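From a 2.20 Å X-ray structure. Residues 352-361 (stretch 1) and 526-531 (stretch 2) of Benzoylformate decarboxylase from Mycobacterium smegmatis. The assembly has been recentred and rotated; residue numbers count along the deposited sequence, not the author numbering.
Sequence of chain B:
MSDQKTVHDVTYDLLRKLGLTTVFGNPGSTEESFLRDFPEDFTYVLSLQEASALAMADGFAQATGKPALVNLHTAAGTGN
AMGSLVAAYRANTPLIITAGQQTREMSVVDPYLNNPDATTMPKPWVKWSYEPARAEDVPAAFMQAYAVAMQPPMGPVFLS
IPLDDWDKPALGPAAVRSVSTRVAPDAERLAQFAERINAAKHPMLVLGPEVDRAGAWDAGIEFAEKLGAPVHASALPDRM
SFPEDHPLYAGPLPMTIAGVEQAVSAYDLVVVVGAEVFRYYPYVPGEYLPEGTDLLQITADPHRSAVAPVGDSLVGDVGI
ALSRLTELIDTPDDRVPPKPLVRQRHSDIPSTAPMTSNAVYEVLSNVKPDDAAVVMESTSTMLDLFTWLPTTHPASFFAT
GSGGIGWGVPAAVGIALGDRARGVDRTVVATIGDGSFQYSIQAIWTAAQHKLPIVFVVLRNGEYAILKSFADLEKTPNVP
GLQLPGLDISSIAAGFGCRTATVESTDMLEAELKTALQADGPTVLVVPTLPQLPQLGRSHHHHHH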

# COMPACT_ATOMS: atom_id res chain seq x y z
N THR B 352 -43.05 -32.04 -13.08
CA THR B 352 -41.93 -32.85 -13.53
C THR B 352 -40.76 -31.93 -13.92
O THR B 352 -40.95 -30.75 -14.22
CB THR B 352 -42.26 -33.75 -14.75
OG1 THR B 352 -42.72 -32.93 -15.81
CG2 THR B 352 -43.29 -34.81 -14.40
N ALA B 353 -39.55 -32.48 -13.91
CA ALA B 353 -38.37 -31.71 -14.28
C ALA B 353 -38.41 -31.47 -15.77
O ALA B 353 -38.81 -32.35 -16.52
CB ALA B 353 -37.11 -32.45 -13.89
N PRO B 354 -37.98 -30.28 -16.21
CA PRO B 354 -37.47 -29.20 -15.37
C PRO B 354 -38.61 -28.41 -14.76
O PRO B 354 -39.60 -28.14 -15.41
CB PRO B 354 -36.68 -28.33 -16.35
CG PRO B 354 -37.40 -28.50 -17.62
CD PRO B 354 -37.85 -29.96 -17.64
N MET B 355 -38.45 -28.05 -13.49
CA MET B 355 -39.51 -27.39 -12.74
C MET B 355 -39.16 -25.93 -12.43
O MET B 355 -38.02 -25.48 -12.63
CB MET B 355 -39.79 -28.17 -11.46
CG MET B 355 -38.60 -28.25 -10.57
SD MET B 355 -38.85 -29.43 -9.23
CE MET B 355 -38.49 -30.98 -10.07
N THR B 356 -40.16 -25.19 -11.96
CA THR B 356 -39.95 -23.82 -11.53
C THR B 356 -39.14 -23.82 -10.22
O THR B 356 -39.20 -24.77 -9.43
CB THR B 356 -41.29 -23.12 -11.27
OG1 THR B 356 -42.00 -23.82 -10.25
CG2 THR B 356 -42.14 -23.08 -12.53
N SER B 357 -38.39 -22.76 -9.96
CA SER B 357 -37.76 -22.63 -8.64
C SER B 357 -38.83 -22.56 -7.54
O SER B 357 -38.60 -22.97 -6.39
CB SER B 357 -36.82 -21.42 -8.60
OG SER B 357 -37.40 -20.28 -9.20
N ASN B 358 -40.00 -22.04 -7.88
CA ASN B 358 -41.11 -22.01 -6.94
C ASN B 358 -41.50 -23.43 -6.47
O ASN B 358 -41.72 -23.66 -5.28
CB ASN B 358 -42.30 -21.26 -7.57
CG ASN B 358 -43.47 -21.13 -6.62
OD1 ASN B 358 -43.35 -20.53 -5.55
ND2 ASN B 358 -44.62 -21.70 -6.99
N ALA B 359 -41.55 -24.39 -7.41
CA ALA B 359 -41.79 -25.79 -7.05
C ALA B 359 -40.71 -26.31 -6.11
O ALA B 359 -41.01 -26.96 -5.12
CB ALA B 359 -41.84 -26.66 -8.30
N VAL B 360 -39.45 -26.04 -6.45
CA VAL B 360 -38.32 -26.56 -5.68
C VAL B 360 -38.36 -26.10 -4.23
O VAL B 360 -38.18 -26.90 -3.32
CB VAL B 360 -36.93 -26.09 -6.27
CG1 VAL B 360 -35.78 -26.53 -5.35
CG2 VAL B 360 -36.74 -26.60 -7.67
N TYR B 361 -38.56 -24.80 -4.02
CA TYR B 361 -38.56 -24.28 -2.65
C TYR B 361 -39.76 -24.72 -1.83
O TYR B 361 -39.65 -24.90 -0.61
CB TYR B 361 -38.40 -22.76 -2.62
CG TYR B 361 -36.96 -22.31 -2.83
CD1 TYR B 361 -36.15 -21.99 -1.74
CD2 TYR B 361 -36.41 -22.25 -4.11
CE1 TYR B 361 -34.80 -21.60 -1.94
CE2 TYR B 361 -35.09 -21.86 -4.31
CZ TYR B 361 -34.29 -21.54 -3.23
OH TYR B 361 -32.99 -21.14 -3.47
N VAL B 526 -29.27 -32.68 -7.68
CA VAL B 526 -29.27 -31.80 -8.83
C VAL B 526 -30.71 -31.73 -9.37
O VAL B 526 -31.28 -32.74 -9.76
CB VAL B 526 -28.26 -32.30 -9.89
CG1 VAL B 526 -28.17 -31.29 -11.02
CG2 VAL B 526 -26.86 -32.50 -9.23
N VAL B 527 -31.29 -30.52 -9.36
CA VAL B 527 -32.67 -30.33 -9.73
C VAL B 527 -32.78 -29.49 -11.01
O VAL B 527 -32.50 -28.29 -11.01
CB VAL B 527 -33.46 -29.64 -8.61
CG1 VAL B 527 -34.94 -29.51 -8.99
CG2 VAL B 527 -33.31 -30.41 -7.27
N PRO B 528 -33.19 -30.11 -12.12
CA PRO B 528 -33.29 -29.30 -13.34
C PRO B 528 -34.41 -28.28 -13.21
O PRO B 528 -35.53 -28.63 -12.85
CB PRO B 528 -33.60 -30.33 -14.44
CG PRO B 528 -33.21 -31.68 -13.84
CD PRO B 528 -33.43 -31.55 -12.36
N THR B 529 -34.12 -27.01 -13.47
CA THR B 529 -35.13 -25.98 -13.25
C THR B 529 -35.20 -25.11 -14.50
O THR B 529 -34.34 -25.20 -15.37
CB THR B 529 -34.79 -25.08 -12.05
OG1 THR B 529 -33.55 -24.44 -12.30
CG2 THR B 529 -34.67 -25.91 -10.75
N LEU B 530 -36.21 -24.26 -14.57
CA LEU B 530 -36.39 -23.39 -15.74
C LEU B 530 -35.55 -22.12 -15.65
O LEU B 530 -35.41 -21.56 -14.56
CB LEU B 530 -37.87 -23.01 -15.88
CG LEU B 530 -38.81 -24.22 -15.93
CD1 LEU B 530 -40.23 -23.76 -15.63
CD2 LEU B 530 -38.74 -24.92 -17.27
N PRO B 531 -35.02 -21.66 -16.80
CA PRO B 531 -34.22 -20.44 -16.99
C PRO B 531 -34.92 -19.13 -16.59
O PRO B 531 -36.12 -19.14 -16.32
CB PRO B 531 -33.95 -20.44 -18.49
CG PRO B 531 -34.04 -21.88 -18.90
CD PRO B 531 -35.12 -22.46 -18.04

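What fills the apolar centre of the contact? Val527, whose CA-to-CB bond points toward the first stretch, supplies a methyl group that two residues share. Its CG1 lies 3.7 Å from Val360 CG2 and 3.9 Å from Met355 SD, so one branch of the valine touches both the helix and the segment leading into it. Val360 also points toward its partner stretch, and its CG2 reaches Thr529 CG2 at 3.8 Å, bringing the methyl of a polar residue into the same cluster. Met355 and Val360, like Val527 and Thr529, are buried, so water has little access to these groups and dispersion forces can act over close-packed surfaces.

How does the packing continue beyond this cluster? Here prolines take over. Ala353 CB sits 4.0 Å from Pro528 CG, and Pro354 CB is 4.1 Å from Pro528 CB. The peptide bond before Pro354 is cis, and its ring also meets a leucine: Pro354 CG lies 3.8 Å from Leu530 CD2. The CA-to-CB bond of Leu530 runs sideways, but the end of the side chain comes nearer, with CD1 at 3.7 Å from Thr356 CG2. Its two methyls thus touch different residues, and Leu530 gives up more area to the contact than any other residue, 74 Å², although it remains exposed.

What holds the two backbones in register? Met355 uses both of its backbone polar groups. Its N donates to Pro528 O at 3.0 Å with an angle of 158° at the hydrogen, while its O accepts from Leu530 N at 2.9 Å, with a more bent angle of 139°. These two hydrogen bonds flank Thr529 and make a single beta bridge between Met355 and Thr529, whose CA atoms are 4.6 Å apart. Each acceptor also receives a CA-H...O contact: Pro354 CA lies 3.2 Å from Pro528 O, and Thr529 CA lies 3.0 Å from Met355 O. As a proline, Pro354 has no N-H to donate, but its CA-H still faces a carbonyl oxygen.

Where does the pairing give way to the helix? Thr356 occupies the N-cap position, and its OG1 accepts a capping hydrogen bond from Ala359 N at 2.9 Å, satisfying an amide in the first turn. Val360 N then donates to Thr356 O at 3.2 Å. The residue right after the bridged Met355 therefore caps the helix, which begins at Ser357, and one turn on from the cap that helix presents Val360 to the apolar centre.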